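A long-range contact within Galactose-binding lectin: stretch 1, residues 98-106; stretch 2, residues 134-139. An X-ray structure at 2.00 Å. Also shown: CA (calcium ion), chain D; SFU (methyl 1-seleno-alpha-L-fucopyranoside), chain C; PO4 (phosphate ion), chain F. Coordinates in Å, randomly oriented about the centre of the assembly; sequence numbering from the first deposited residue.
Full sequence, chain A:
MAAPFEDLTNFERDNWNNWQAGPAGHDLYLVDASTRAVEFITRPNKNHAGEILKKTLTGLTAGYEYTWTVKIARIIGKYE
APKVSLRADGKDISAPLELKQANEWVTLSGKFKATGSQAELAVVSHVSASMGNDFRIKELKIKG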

ATOM      1  N   GLU A  98      -8.369  -1.898 -17.250  1.00 29.14           N
ATOM      2  CA  GLU A  98      -8.926  -0.566 -17.447  1.00 30.12           C
ATOM      3  C   GLU A  98      -9.077   0.133 -16.103  1.00 31.40           C
ATOM      4  O   GLU A  98      -9.711  -0.395 -15.184  1.00 31.38           O
ATOM      5  CB  GLU A  98     -10.279  -0.652 -18.153  1.00 32.50           C
ATOM      6  CG  GLU A  98     -10.831   0.693 -18.588  1.00 32.60           C
ATOM      7  CD  GLU A  98     -12.152   0.567 -19.314  1.00 38.02           C
ATOM      8  OE1 GLU A  98     -12.474  -0.548 -19.779  1.00 41.20           O
ATOM      9  OE2 GLU A  98     -12.871   1.582 -19.419  1.00 40.11           O
ATOM     10  N   LEU A  99      -8.490   1.320 -15.989  1.00 32.19           N
ATOM     11  CA  LEU A  99      -8.582   2.124 -14.775  1.00 33.20           C
ATOM     12  C   LEU A  99      -9.781   3.051 -14.889  1.00 35.52           C
ATOM     13  O   LEU A  99      -9.882   3.822 -15.854  1.00 38.87           O
ATOM     14  CB  LEU A  99      -7.301   2.923 -14.566  1.00 29.93           C
ATOM     15  CG  LEU A  99      -6.002   2.117 -14.596  1.00 27.87           C
ATOM     16  CD1 LEU A  99      -4.805   3.042 -14.444  1.00 28.36           C
ATOM     17  CD2 LEU A  99      -6.004   1.047 -13.515  1.00 25.54           C
ATOM     18  N   LYS A 100     -10.692   3.005 -13.922  1.00 33.99           N
ATOM     19  CA  LYS A 100     -11.960   3.710 -14.068  1.00 33.58           C
ATOM     20  C   LYS A 100     -12.192   4.764 -12.980  1.00 31.12           C
ATOM     21  O   LYS A 100     -12.256   5.934 -13.317  1.00 31.37           O
ATOM     22  CB  LYS A 100     -13.093   2.690 -14.172  1.00 40.07           C
ATOM     23  CG  LYS A 100     -12.776   1.521 -15.097  1.00 46.75           C
ATOM     24  CD  LYS A 100     -13.695   0.337 -14.849  1.00 57.54           C
ATOM     25  CE  LYS A 100     -14.645   0.110 -16.016  1.00 66.28           C
ATOM     26  NZ  LYS A 100     -15.059  -1.316 -16.114  1.00 72.21           N
ATOM     27  N   GLN A 101     -12.272   4.392 -11.710  1.00 30.47           N
ATOM     28  CA  GLN A 101     -12.590   5.404 -10.692  1.00 33.04           C
ATOM     29  C   GLN A 101     -11.344   6.193 -10.302  1.00 27.78           C
ATOM     30  O   GLN A 101     -10.310   5.609  -9.964  1.00 25.66           O
ATOM     31  CB  GLN A 101     -13.200   4.736  -9.460  1.00 45.88           C
ATOM     32  CG  GLN A 101     -13.682   5.717  -8.405  1.00 62.83           C
ATOM     33  CD  GLN A 101     -14.839   5.180  -7.585  1.00 83.20           C
ATOM     34  OE1 GLN A 101     -14.740   5.048  -6.366  1.00 90.50           O
ATOM     35  NE2 GLN A 101     -15.947   4.871  -8.252  1.00 91.55           N
ATOM     36  N   ALA A 102     -11.442   7.521 -10.352  1.00 27.38           N
ATOM     37  CA  ALA A 102     -10.305   8.363 -10.006  1.00 28.17           C
ATOM     38  C   ALA A 102      -9.905   8.138  -8.553  1.00 27.83           C
ATOM     39  O   ALA A 102     -10.757   8.090  -7.662  1.00 29.36           O
ATOM     40  CB  ALA A 102     -10.643   9.835 -10.244  1.00 30.87           C
ATOM     41  N   ASN A 103      -8.603   7.974  -8.325  1.00 29.11           N
ATOM     42  CA  ASN A 103      -8.017   7.856  -6.991  1.00 31.77           C
ATOM     43  C   ASN A 103      -8.487   6.618  -6.238  1.00 33.29           C
ATOM     44  O   ASN A 103      -8.421   6.577  -5.004  1.00 36.20           O
ATOM     45  CB  ASN A 103      -8.292   9.122  -6.177  1.00 35.54           C
ATOM     46  CG  ASN A 103      -7.823  10.369  -6.892  1.00 33.74           C
ATOM     47  OD1 ASN A 103      -6.631  10.535  -7.152  1.00 29.72           O
ATOM     48  ND2 ASN A 103      -8.760  11.241  -7.242  1.00 35.59           N
ATOM     49  N   GLU A 104      -8.951   5.596  -6.951  1.00 31.09           N
ATOM     50  CA  GLU A 104      -9.138   4.265  -6.385  1.00 32.25           C
ATOM     51  C   GLU A 104      -7.888   3.462  -6.725  1.00 26.71           C
ATOM     52  O   GLU A 104      -7.636   3.158  -7.897  1.00 24.39           O
ATOM     53  CB  GLU A 104     -10.394   3.588  -6.924  1.00 37.96           C
ATOM     54  CG  GLU A 104     -10.454   2.100  -6.604  1.00 44.58           C
ATOM     55  CD  GLU A 104     -11.814   1.486  -6.873  1.00 49.95           C
ATOM     56  OE1 GLU A 104     -12.646   2.134  -7.543  1.00 51.06           O
ATOM     57  OE2 GLU A 104     -12.049   0.350  -6.409  1.00 52.14           O
ATOM     58  N   TRP A 105      -7.096   3.136  -5.714  1.00 27.90           N
ATOM     59  CA  TRP A 105      -5.841   2.433  -5.924  1.00 27.30           C
ATOM     60  C   TRP A 105      -6.112   0.935  -5.995  1.00 29.42           C
ATOM     61  O   TRP A 105      -6.716   0.361  -5.083  1.00 30.37           O
ATOM     62  CB  TRP A 105      -4.844   2.780  -4.822  1.00 27.75           C
ATOM     63  CG  TRP A 105      -4.320   4.189  -4.979  1.00 26.60           C
ATOM     64  CD1 TRP A 105      -4.820   5.322  -4.401  1.00 27.59           C
ATOM     65  CD2 TRP A 105      -3.211   4.608  -5.783  1.00 24.34           C
ATOM     66  NE1 TRP A 105      -4.087   6.418  -4.791  1.00 26.30           N
ATOM     67  CE2 TRP A 105      -3.095   6.007  -5.640  1.00 24.42           C
ATOM     68  CE3 TRP A 105      -2.308   3.937  -6.613  1.00 23.04           C
ATOM     69  CZ2 TRP A 105      -2.108   6.744  -6.290  1.00 23.73           C
ATOM     70  CZ3 TRP A 105      -1.327   4.672  -7.261  1.00 22.82           C
ATOM     71  CH2 TRP A 105      -1.236   6.062  -7.093  1.00 23.01           C
ATOM     72  N   VAL A 106      -5.685   0.317  -7.093  1.00 30.14           N
ATOM     73  CA  VAL A 106      -5.873  -1.104  -7.331  1.00 31.52           C
ATOM     74  C   VAL A 106      -4.510  -1.712  -7.633  1.00 27.81           C
ATOM     75  O   VAL A 106      -3.524  -1.008  -7.849  1.00 26.07           O
ATOM     76  CB  VAL A 106      -6.859  -1.383  -8.485  1.00 32.43           C
ATOM     77  CG1 VAL A 106      -8.199  -0.719  -8.216  1.00 36.08           C
ATOM     78  CG2 VAL A 106      -6.276  -0.909  -9.810  1.00 29.05           C
TER
HETATM   79 CA    CA D 302      -3.830  13.366 -20.588  1.00 21.95          CA
HETATM   80  C1  SFU C 301      -6.875  17.109 -21.837  1.00 34.30           C
HETATM   81  C2  SFU C 301      -5.424  16.628 -21.812  1.00 21.73           C
HETATM   82  C3  SFU C 301      -4.852  16.526 -20.382  1.00 23.73           C
HETATM   83  C4  SFU C 301      -5.813  15.693 -19.543  1.00 27.29           C
HETATM   84  C5  SFU C 301      -7.182  16.367 -19.575  1.00 30.56           C
HETATM   85  C6  SFU C 301      -8.170  15.544 -18.761  1.00 34.79           C
HETATM   86  O2  SFU C 301      -4.631  17.519 -22.576  1.00 19.34           O
HETATM   87  O3  SFU C 301      -3.621  15.826 -20.420  1.00 26.16           O
HETATM   88  O4  SFU C 301      -5.973  14.387 -20.072  1.00 23.36           O
HETATM   89  O5  SFU C 301      -7.705  16.450 -20.919  1.00 24.56           O
HETATM   90  CM  SFU C 301      -8.811  19.388 -21.425  1.00 45.17           C
HETATM   91 SE   SFU C 301      -6.916  19.091 -21.474  1.00 44.71          SE
HETATM   92  P   PO4 F 302       0.546   3.386   0.330  1.00 30.52           P
HETATM   93  O1  PO4 F 302      -0.526   4.396   0.001  1.00 30.69           O
HETATM   94  O2  PO4 F 302       1.839   4.102   0.636  1.00 28.06           O
HETATM   95  O3  PO4 F 302       0.766   2.465  -0.845  1.00 32.81           O
HETATM   96  O4  PO4 F 302       0.103   2.570   1.519  1.00 33.57           O
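Stretch 2 134-139: DFRIKE

Stretch 2 runs mostly as a strand beside stretch 1, which turns through a type II beta turn from Q101 to E104; K138 departs from the extended backbone, with psi -13°. The turn is closed by a weak hydrogen bond from E104 N to Q101 O, 3.3 Å. The two stretches run in the same general direction: L99 lies nearest F135 (CA to CA 8.0 Å) and W105 nearest I137 (CA to CA 9.0 Å). No direct hydrogen bond joins them. On the stretch 1 side the contact is made by side chains; on the stretch 2 side backbone atoms also take part.

D134 does not touch stretch 1. Its OD1 binds the calcium ion at 2.5 Å, and the ion also holds O3 and O4 of the fucoside. At F135 the contact is apolar, with F135 CB 3.8 Å from L99 CD1. R136 points toward stretch 1, and its CB lies 3.7 Å from W105 CH2. Farther out, a water bridges R136 and N103: its O accepts from R136 NH1 (3.0 Å) and donates to N103 OD1 (2.5 Å). I137 points away; its CA meets the W105 ring edge, 4.4 Å from CZ3. K138 points toward stretch 1 and lays its extended side chain over one face of W105. K138 CD sits 3.6 Å from the six-membered ring centroid. K138 NZ sits 3.9 Å from the five-membered ring centroid, a cation-pi contact, and also donates to phosphate O1 at 2.8 Å. E139 makes no contact with stretch 1.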

ATOM      1  N   ASP A 134      -5.174   9.618 -17.814  1.00 23.84           N
ATOM      2  CA  ASP A 134      -4.333  10.152 -16.748  1.00 23.79           C
ATOM      3  C   ASP A 134      -4.351   9.210 -15.549  1.00 20.01           C
ATOM      4  O   ASP A 134      -5.424   8.802 -15.093  1.00 21.43           O
ATOM      5  CB  ASP A 134      -4.816  11.543 -16.328  1.00 24.14           C
ATOM      6  CG  ASP A 134      -4.988  12.477 -17.508  1.00 24.82           C
ATOM      7  OD1 ASP A 134      -3.988  12.733 -18.210  1.00 23.86           O
ATOM      8  OD2 ASP A 134      -6.121  12.951 -17.737  1.00 24.85           O
ATOM      9  N   PHE A 135      -3.171   8.880 -15.029  1.00 19.95           N
ATOM     10  CA  PHE A 135      -3.082   7.901 -13.952  1.00 20.13           C
ATOM     11  C   PHE A 135      -1.744   8.045 -13.240  1.00 20.49           C
ATOM     12  O   PHE A 135      -0.854   8.776 -13.681  1.00 20.48           O
ATOM     13  CB  PHE A 135      -3.274   6.471 -14.485  1.00 20.89           C
ATOM     14  CG  PHE A 135      -2.344   6.104 -15.614  1.00 23.73           C
ATOM     15  CD1 PHE A 135      -2.591   6.539 -16.908  1.00 25.71           C
ATOM     16  CD2 PHE A 135      -1.237   5.305 -15.383  1.00 23.00           C
ATOM     17  CE1 PHE A 135      -1.741   6.194 -17.949  1.00 26.30           C
ATOM     18  CE2 PHE A 135      -0.385   4.958 -16.415  1.00 23.61           C
ATOM     19  CZ  PHE A 135      -0.638   5.404 -17.701  1.00 25.36           C
ATOM     20  N   ARG A 136      -1.623   7.342 -12.113  1.00 21.57           N
ATOM     21  CA  ARG A 136      -0.422   7.365 -11.289  1.00 21.19           C
ATOM     22  C   ARG A 136      -0.034   5.944 -10.903  1.00 19.88           C
ATOM     23  O   ARG A 136      -0.894   5.083 -10.700  1.00 19.29           O
ATOM     24  CB  ARG A 136      -0.629   8.204 -10.007  1.00 22.70           C
ATOM     25  CG  ARG A 136      -0.824   9.707 -10.236  1.00 22.75           C
ATOM     26  CD  ARG A 136      -1.332  10.402  -8.968  1.00 23.51           C
ATOM     27  NE  ARG A 136      -1.269  11.858  -9.061  1.00 24.94           N
ATOM     28  CZ  ARG A 136      -1.863  12.698  -8.214  1.00 24.26           C
ATOM     29  NH1 ARG A 136      -2.582  12.241  -7.199  1.00 26.82           N
ATOM     30  NH2 ARG A 136      -1.741  14.005  -8.389  1.00 24.60           N
ATOM     31  N   ILE A 137       1.273   5.708 -10.795  1.00 18.82           N
ATOM     32  CA  ILE A 137       1.822   4.457 -10.284  1.00 18.94           C
ATOM     33  C   ILE A 137       2.682   4.783  -9.073  1.00 20.26           C
ATOM     34  O   ILE A 137       3.693   5.486  -9.197  1.00 22.62           O
ATOM     35  CB  ILE A 137       2.644   3.708 -11.345  1.00 19.84           C
ATOM     36  CG1 ILE A 137       1.717   3.167 -12.435  1.00 21.00           C
ATOM     37  CG2 ILE A 137       3.441   2.580 -10.686  1.00 21.25           C
ATOM     38  CD1 ILE A 137       2.436   2.699 -13.693  1.00 20.95           C
ATOM     39  N   LYS A 138       2.296   4.262  -7.906  1.00 19.85           N
ATOM     40  CA  LYS A 138       3.006   4.564  -6.672  1.00 22.30           C
ATOM     41  C   LYS A 138       3.917   3.438  -6.202  1.00 22.76           C
ATOM     42  O   LYS A 138       4.749   3.673  -5.318  1.00 23.64           O
ATOM     43  CB  LYS A 138       2.013   4.912  -5.552  1.00 24.47           C
ATOM     44  CG  LYS A 138       1.149   3.754  -5.064  1.00 25.41           C
ATOM     45  CD  LYS A 138       0.169   4.229  -3.996  1.00 27.54           C
ATOM     46  CE  LYS A 138      -0.765   3.115  -3.535  1.00 29.04           C
ATOM     47  NZ  LYS A 138      -1.679   3.579  -2.443  1.00 30.73           N
ATOM     48  N   GLU A 139       3.804   2.238  -6.763  1.00 22.12           N
ATOM     49  CA  GLU A 139       4.642   1.142  -6.302  1.00 25.31           C
ATOM     50  C   GLU A 139       4.726   0.059  -7.365  1.00 22.21           C
ATOM     51  O   GLU A 139       3.730  -0.269  -8.015  1.00 24.49           O
ATOM     52  CB  GLU A 139       4.100   0.557  -4.991  1.00 28.20           C
ATOM     53  CG  GLU A 139       4.851  -0.666  -4.498  1.00 32.76           C
ATOM     54  CD  GLU A 139       4.289  -1.199  -3.197  1.00 34.81           C
ATOM     55  OE1 GLU A 139       3.911  -2.391  -3.157  1.00 35.36           O
ATOM     56  OE2 GLU A 139       4.218  -0.422  -2.220  1.00 36.25           O
TER
HETATM   57  O   HOH W   1      -4.233   9.820  -6.752  1.00 26.07           O